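Local coordinates for RNase III (Scheffersomyces stipitis, PDB 7DEY), which probably cleaves double-stranded RNA endonucleolytically to leave 5'-phosphomonoesters, as a Dicer of the ribonuclease III family, at residues C[54-58]-C[136-141]; C[84-89]-C[114-119]. All blocks are in the same frame, centred on the assembly; numbering follows the deposited sequence.

Both contacts pack helices of the catalytic ribonuclease III domain, and no hydrogen bond crosses either interface. Contact 2 is buried and largely aromatic; it sets helix 81-90 against helix 113-128. Contact 1 is partly buried and aliphatic. It sets helix 42-62 against helix 134-143, and its outer side carries a lysine and a glutamate. The two share no helix, but helix 113-128 and helix 134-143 follow each other in the chain, and contact 2 is nested in the loop that contact 1 closes. Their centres lie about 16 Å apart. They meet where Trp139 CH2 packs on Phe118 CZ at 4.0 Å. The second subunit reaches contact 2 alone.

Contact 1 (C[54-58]-C[136-141]); sequences LVTLI and IKDWLE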
loop_
_atom_site.group_PDB
_atom_site.type_symbol
_atom_site.label_atom_id
_atom_site.label_comp_id
_atom_site.label_asym_id
_atom_site.label_seq_id
_atom_site.Cartn_x
_atom_site.Cartn_y
_atom_site.Cartn_z
ATOM N N LEU C 54 16.127 -2.852 5.999
ATOM C CA LEU C 54 15.442 -4.135 5.852
ATOM C C LEU C 54 14.570 -4.146 4.598
ATOM O O LEU C 54 14.676 -5.045 3.763
ATOM C CB LEU C 54 14.618 -4.433 7.104
ATOM C CG LEU C 54 15.400 -4.708 8.402
ATOM C CD1 LEU C 54 14.482 -5.172 9.515
ATOM C CD2 LEU C 54 16.552 -5.707 8.208
ATOM N N VAL C 55 13.740 -3.120 4.423
ATOM C CA VAL C 55 12.875 -3.055 3.258
ATOM C C VAL C 55 13.688 -2.996 1.972
ATOM O O VAL C 55 13.263 -3.539 0.942
ATOM C CB VAL C 55 11.923 -1.849 3.387
ATOM C CG1 VAL C 55 11.199 -1.537 2.040
ATOM C CG2 VAL C 55 10.915 -2.090 4.522
ATOM N N THR C 56 14.862 -2.344 1.997
ATOM C CA THR C 56 15.712 -2.305 0.800
ATOM C C THR C 56 16.162 -3.706 0.398
ATOM O O THR C 56 16.019 -4.109 -0.768
ATOM C CB THR C 56 16.947 -1.427 1.013
ATOM O OG1 THR C 56 16.569 -0.053 1.181
ATOM C CG2 THR C 56 17.859 -1.561 -0.185
ATOM N N LEU C 57 16.720 -4.457 1.354
ATOM C CA LEU C 57 17.116 -5.837 1.090
ATOM C C LEU C 57 15.956 -6.643 0.496
ATOM O O LEU C 57 16.086 -7.248 -0.580
ATOM C CB LEU C 57 17.630 -6.483 2.383
ATOM C CG LEU C 57 19.111 -6.332 2.748
ATOM C CD1 LEU C 57 19.405 -4.942 3.206
ATOM C CD2 LEU C 57 19.517 -7.299 3.834
ATOM N N ILE C 58 14.798 -6.617 1.166
ATOM C CA ILE C 58 13.662 -7.430 0.748
ATOM C C ILE C 58 13.278 -7.137 -0.709
ATOM O O ILE C 58 13.187 -8.048 -1.535
ATOM C CB ILE C 58 12.489 -7.221 1.720
ATOM C CG1 ILE C 58 12.867 -7.773 3.102
ATOM C CG2 ILE C 58 11.204 -7.837 1.182
ATOM C CD1 ILE C 58 12.163 -7.107 4.261
ATOM N N ILE C 136 14.027 -9.930 12.522
ATOM C CA ILE C 136 13.104 -8.853 12.171
ATOM C C ILE C 136 12.815 -8.834 10.687
ATOM O O ILE C 136 11.658 -8.739 10.265
ATOM C CB ILE C 136 13.672 -7.497 12.627
ATOM C CG1 ILE C 136 14.069 -7.556 14.111
ATOM C CG2 ILE C 136 12.660 -6.374 12.315
ATOM C CD1 ILE C 136 14.412 -6.204 14.709
ATOM N N LYS C 137 13.879 -8.861 9.891
ATOM C CA LYS C 137 13.799 -9.086 8.456
ATOM C C LYS C 137 12.776 -10.175 8.098
ATOM O O LYS C 137 11.982 -9.994 7.171
ATOM C CB LYS C 137 15.197 -9.433 7.945
ATOM C CG LYS C 137 15.300 -9.524 6.459
ATOM C CD LYS C 137 16.692 -9.925 6.014
ATOM C CE LYS C 137 16.763 -10.013 4.491
ATOM N NZ LYS C 137 18.051 -10.628 4.043
ATOM N N ASP C 138 12.742 -11.283 8.848
ATOM C CA ASP C 138 11.811 -12.370 8.530
ATOM C C ASP C 138 10.361 -11.977 8.791
ATOM O O ASP C 138 9.468 -12.295 7.992
ATOM C CB ASP C 138 12.154 -13.619 9.334
ATOM C CG ASP C 138 13.367 -14.331 8.796
ATOM O OD1 ASP C 138 13.488 -14.434 7.548
ATOM O OD2 ASP C 138 14.203 -14.774 9.621
ATOM N N TRP C 139 10.101 -11.312 9.913
ATOM C CA TRP C 139 8.751 -10.826 10.172
ATOM C C TRP C 139 8.295 -9.865 9.081
ATOM O O TRP C 139 7.208 -10.025 8.514
ATOM C CB TRP C 139 8.705 -10.147 11.535
ATOM C CG TRP C 139 7.565 -9.217 11.710
ATOM C CD1 TRP C 139 6.231 -9.501 11.568
ATOM C CD2 TRP C 139 7.647 -7.851 12.101
ATOM N NE1 TRP C 139 5.480 -8.388 11.845
ATOM C CE2 TRP C 139 6.326 -7.359 12.177
ATOM C CE3 TRP C 139 8.713 -6.988 12.405
ATOM C CZ2 TRP C 139 6.044 -6.036 12.527
ATOM C CZ3 TRP C 139 8.430 -5.670 12.754
ATOM C CH2 TRP C 139 7.108 -5.208 12.807
ATOM N N LEU C 140 9.128 -8.854 8.782
ATOM C CA LEU C 140 8.837 -7.905 7.711
ATOM C C LEU C 140 8.685 -8.602 6.370
ATOM O O LEU C 140 7.884 -8.173 5.533
ATOM C CB LEU C 140 9.947 -6.864 7.611
ATOM C CG LEU C 140 10.068 -5.748 8.649
ATOM C CD1 LEU C 140 11.218 -4.852 8.241
ATOM C CD2 LEU C 140 8.782 -4.952 8.793
ATOM N N GLU C 141 9.465 -9.662 6.133
ATOM C CA GLU C 141 9.342 -10.376 4.863
ATOM C C GLU C 141 7.943 -10.969 4.694
ATOM O O GLU C 141 7.463 -11.137 3.564
ATOM C CB GLU C 141 10.413 -11.466 4.758
ATOM C CG GLU C 141 11.753 -10.968 4.219
ATOM C CD GLU C 141 12.923 -11.918 4.493
ATOM O OE1 GLU C 141 14.018 -11.686 3.934
ATOM O OE2 GLU C 141 12.759 -12.892 5.268
#
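Leu54 and Ile58 face Lys137, Leu140 and Glu141 where the axes of helical segments 54-58 and 136-141 approach to 10.1 Å at a crossing angle of -63°. Leu54 packs at one end of the contact. Its CD1 methyl lies 3.5 Å from Leu140 CD1, and the two side chains cross at about a right angle. The same Leu54 CD1 also meets Ile136 CG2 at 3.6 Å, while Leu54 CD2 rests near Lys137 CB. Helix 134-143 thus packs across helix 42-62 within the all-helical ribonuclease III domain, and Ile136 bridges to Leu125 on helix 113-128. One turn further on, Ile58 takes over. Its CG1 sits beside the backbone N (chi1 -66°), and the chain beyond runs out toward the other helix. Ile58 CG1 touches Glu141 CG at 3.6 Å, and Ile58 CD1 packs against Leu140 CB at 4.0 Å. The contact with Glu141 is thus made through its aliphatic part. Lys137 is fully extended, with CG opposite the backbone N (chi1 -173°). This carries its end across Leu57: Leu57 CD2 lies 3.6 Å from Lys137 NZ, toward the solvent-facing side of the contact.

Contact 2 (C[84-89]-C[114-119]); sequences LTQFSF and YADIFE
Phe118 and Ser88 meet through different first torsions. Phe118 CG stands opposite the backbone N (chi1 -172°), which swings the ring toward Leu84 and Phe87. Ser88 OG lies beside its own N (chi1 -50°), turned back to Leu84 O, to which it donates a 2.6 Å hydrogen bond. Ser88 N also bonds Leu84 O, from the opposite face of the carbonyl plane. The axes of segments 84-89 and 114-119 approach to 8.0 Å. Ala115 and Ser88 are the small residues at the crossing: Leu84 CB touches Ala115 CB at 3.6 Å, and Ser88 OG lies 3.4 Å from Phe118 CB. Phe87 CB reaches Phe118 CE2 at 3.5 Å; the two rings are oblique. The edge of Phe89 points at one face of Tyr114 in a T-shaped pair, centroids 4.4 Å apart and planes at 59°. Leu84 CD1 lies 3.9 Å from Glu119 CG. The carboxylates of Glu119 and Asp116 lie close to the like charge of Glu44, and Glu119 also to Asp48, consistent with the metal-binding acidic site of ribonuclease III enzymes. The buried Ser88 hydroxyl donates within its own helix, and no hydrogen bond crosses the segments; apolar and aromatic packing joins them.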
loop_
_atom_site.group_PDB
_atom_site.type_symbol
_atom_site.label_atom_id
_atom_site.label_comp_id
_atom_site.label_asym_id
_atom_site.label_seq_id
_atom_site.Cartn_x
_atom_site.Cartn_y
_atom_site.Cartn_z
ATOM N N LEU C 84 2.833 2.545 7.159
ATOM C CA LEU C 84 3.255 2.289 8.537
ATOM C C LEU C 84 2.114 2.527 9.504
ATOM O O LEU C 84 2.043 1.864 10.542
ATOM C CB LEU C 84 4.441 3.169 8.937
ATOM C CG LEU C 84 5.731 3.058 8.137
ATOM C CD1 LEU C 84 6.834 3.739 8.880
ATOM C CD2 LEU C 84 6.051 1.604 7.925
ATOM N N THR C 85 1.219 3.470 9.186
ATOM C CA THR C 85 0.002 3.632 9.972
ATOM C C THR C 85 -0.894 2.420 9.828
ATOM O O THR C 85 -1.521 1.985 10.798
ATOM C CB THR C 85 -0.771 4.872 9.544
ATOM O OG1 THR C 85 0.033 6.040 9.724
ATOM C CG2 THR C 85 -2.028 4.995 10.374
ATOM N N GLN C 86 -0.977 1.870 8.616
ATOM C CA GLN C 86 -1.824 0.704 8.401
ATOM C C GLN C 86 -1.334 -0.472 9.227
ATOM O O GLN C 86 -2.129 -1.160 9.867
ATOM C CB GLN C 86 -1.864 0.350 6.915
ATOM C CG GLN C 86 -3.032 -0.527 6.537
ATOM C CD GLN C 86 -3.211 -0.662 5.037
ATOM O OE1 GLN C 86 -2.269 -0.487 4.263
ATOM N NE2 GLN C 86 -4.437 -0.976 4.616
ATOM N N PHE C 87 -0.018 -0.690 9.265
ATOM C CA PHE C 87 0.536 -1.723 10.133
ATOM C C PHE C 87 0.210 -1.448 11.595
ATOM O O PHE C 87 -0.150 -2.371 12.339
ATOM C CB PHE C 87 2.052 -1.822 9.942
ATOM C CG PHE C 87 2.467 -2.304 8.577
ATOM C CD1 PHE C 87 1.643 -3.137 7.839
ATOM C CD2 PHE C 87 3.683 -1.922 8.035
ATOM C CE1 PHE C 87 2.029 -3.583 6.577
ATOM C CE2 PHE C 87 4.062 -2.346 6.783
ATOM C CZ PHE C 87 3.232 -3.181 6.049
ATOM N N SER C 88 0.309 -0.180 12.021
ATOM C CA SER C 88 0.120 0.156 13.433
ATOM C C SER C 88 -1.302 -0.102 13.922
ATOM O O SER C 88 -1.494 -0.417 15.105
ATOM C CB SER C 88 0.482 1.608 13.686
ATOM O OG SER C 88 1.753 1.900 13.137
ATOM N N PHE C 89 -2.308 0.037 13.051
ATOM C CA PHE C 89 -3.676 -0.232 13.479
ATOM C C PHE C 89 -4.005 -1.712 13.432
ATOM O O PHE C 89 -4.785 -2.189 14.268
ATOM C CB PHE C 89 -4.662 0.576 12.641
ATOM C CG PHE C 89 -4.669 2.028 12.992
ATOM C CD1 PHE C 89 -4.481 2.423 14.301
ATOM C CD2 PHE C 89 -4.820 2.993 12.028
ATOM C CE1 PHE C 89 -4.461 3.756 14.640
ATOM C CE2 PHE C 89 -4.802 4.327 12.365
ATOM C CZ PHE C 89 -4.620 4.709 13.672
ATOM N N TYR C 114 1.402 7.689 14.244
ATOM C CA TYR C 114 1.439 6.233 14.335
ATOM C C TYR C 114 2.594 5.647 13.549
ATOM O O TYR C 114 3.164 4.623 13.956
ATOM C CB TYR C 114 0.133 5.621 13.849
ATOM C CG TYR C 114 -0.985 5.785 14.832
ATOM C CD1 TYR C 114 -1.159 4.891 15.875
ATOM C CD2 TYR C 114 -1.868 6.853 14.723
ATOM C CE1 TYR C 114 -2.199 5.055 16.785
ATOM C CE2 TYR C 114 -2.899 7.031 15.621
ATOM C CZ TYR C 114 -3.072 6.133 16.653
ATOM O OH TYR C 114 -4.124 6.325 17.536
ATOM N N ALA C 115 2.974 6.287 12.444
ATOM C CA ALA C 115 4.147 5.807 11.735
ATOM C C ALA C 115 5.405 6.028 12.555
ATOM O O ALA C 115 6.331 5.213 12.502
ATOM C CB ALA C 115 4.258 6.483 10.371
ATOM N N ASP C 116 5.449 7.105 13.332
ATOM C CA ASP C 116 6.628 7.367 14.144
ATOM C C ASP C 116 6.698 6.443 15.355
ATOM O O ASP C 116 7.804 6.124 15.806
ATOM C CB ASP C 116 6.649 8.833 14.577
ATOM C CG ASP C 116 7.182 9.760 13.487
ATOM O OD1 ASP C 116 8.270 9.501 12.923
ATOM O OD2 ASP C 116 6.505 10.760 13.192
ATOM N N ILE C 117 5.546 6.013 15.897
ATOM C CA ILE C 117 5.538 4.940 16.894
ATOM C C ILE C 117 6.135 3.684 16.286
ATOM O O ILE C 117 7.112 3.117 16.791
ATOM C CB ILE C 117 4.109 4.675 17.407
ATOM C CG1 ILE C 117 3.457 5.958 17.899
ATOM C CG2 ILE C 117 4.101 3.633 18.545
ATOM C CD1 ILE C 117 3.631 6.175 19.382
ATOM N N PHE C 118 5.555 3.261 15.161
ATOM C CA PHE C 118 5.969 2.041 14.480
ATOM C C PHE C 118 7.464 2.029 14.202
ATOM O O PHE C 118 8.115 0.977 14.307
ATOM C CB PHE C 118 5.186 1.897 13.180
ATOM C CG PHE C 118 5.388 0.596 12.510
ATOM C CD1 PHE C 118 6.421 0.423 11.611
ATOM C CD2 PHE C 118 4.553 -0.459 12.776
ATOM C CE1 PHE C 118 6.605 -0.769 10.991
ATOM C CE2 PHE C 118 4.736 -1.657 12.163
ATOM C CZ PHE C 118 5.760 -1.817 11.269
ATOM N N GLU C 119 8.032 3.179 13.839
ATOM C CA GLU C 119 9.477 3.225 13.674
ATOM C C GLU C 119 10.172 3.019 15.012
ATOM O O GLU C 119 11.077 2.185 15.126
ATOM C CB GLU C 119 9.892 4.532 13.005
ATOM C CG GLU C 119 9.558 4.528 11.523
ATOM C CD GLU C 119 10.018 5.776 10.797
ATOM O OE1 GLU C 119 10.237 5.678 9.567
ATOM O OE2 GLU C 119 10.154 6.848 11.438
#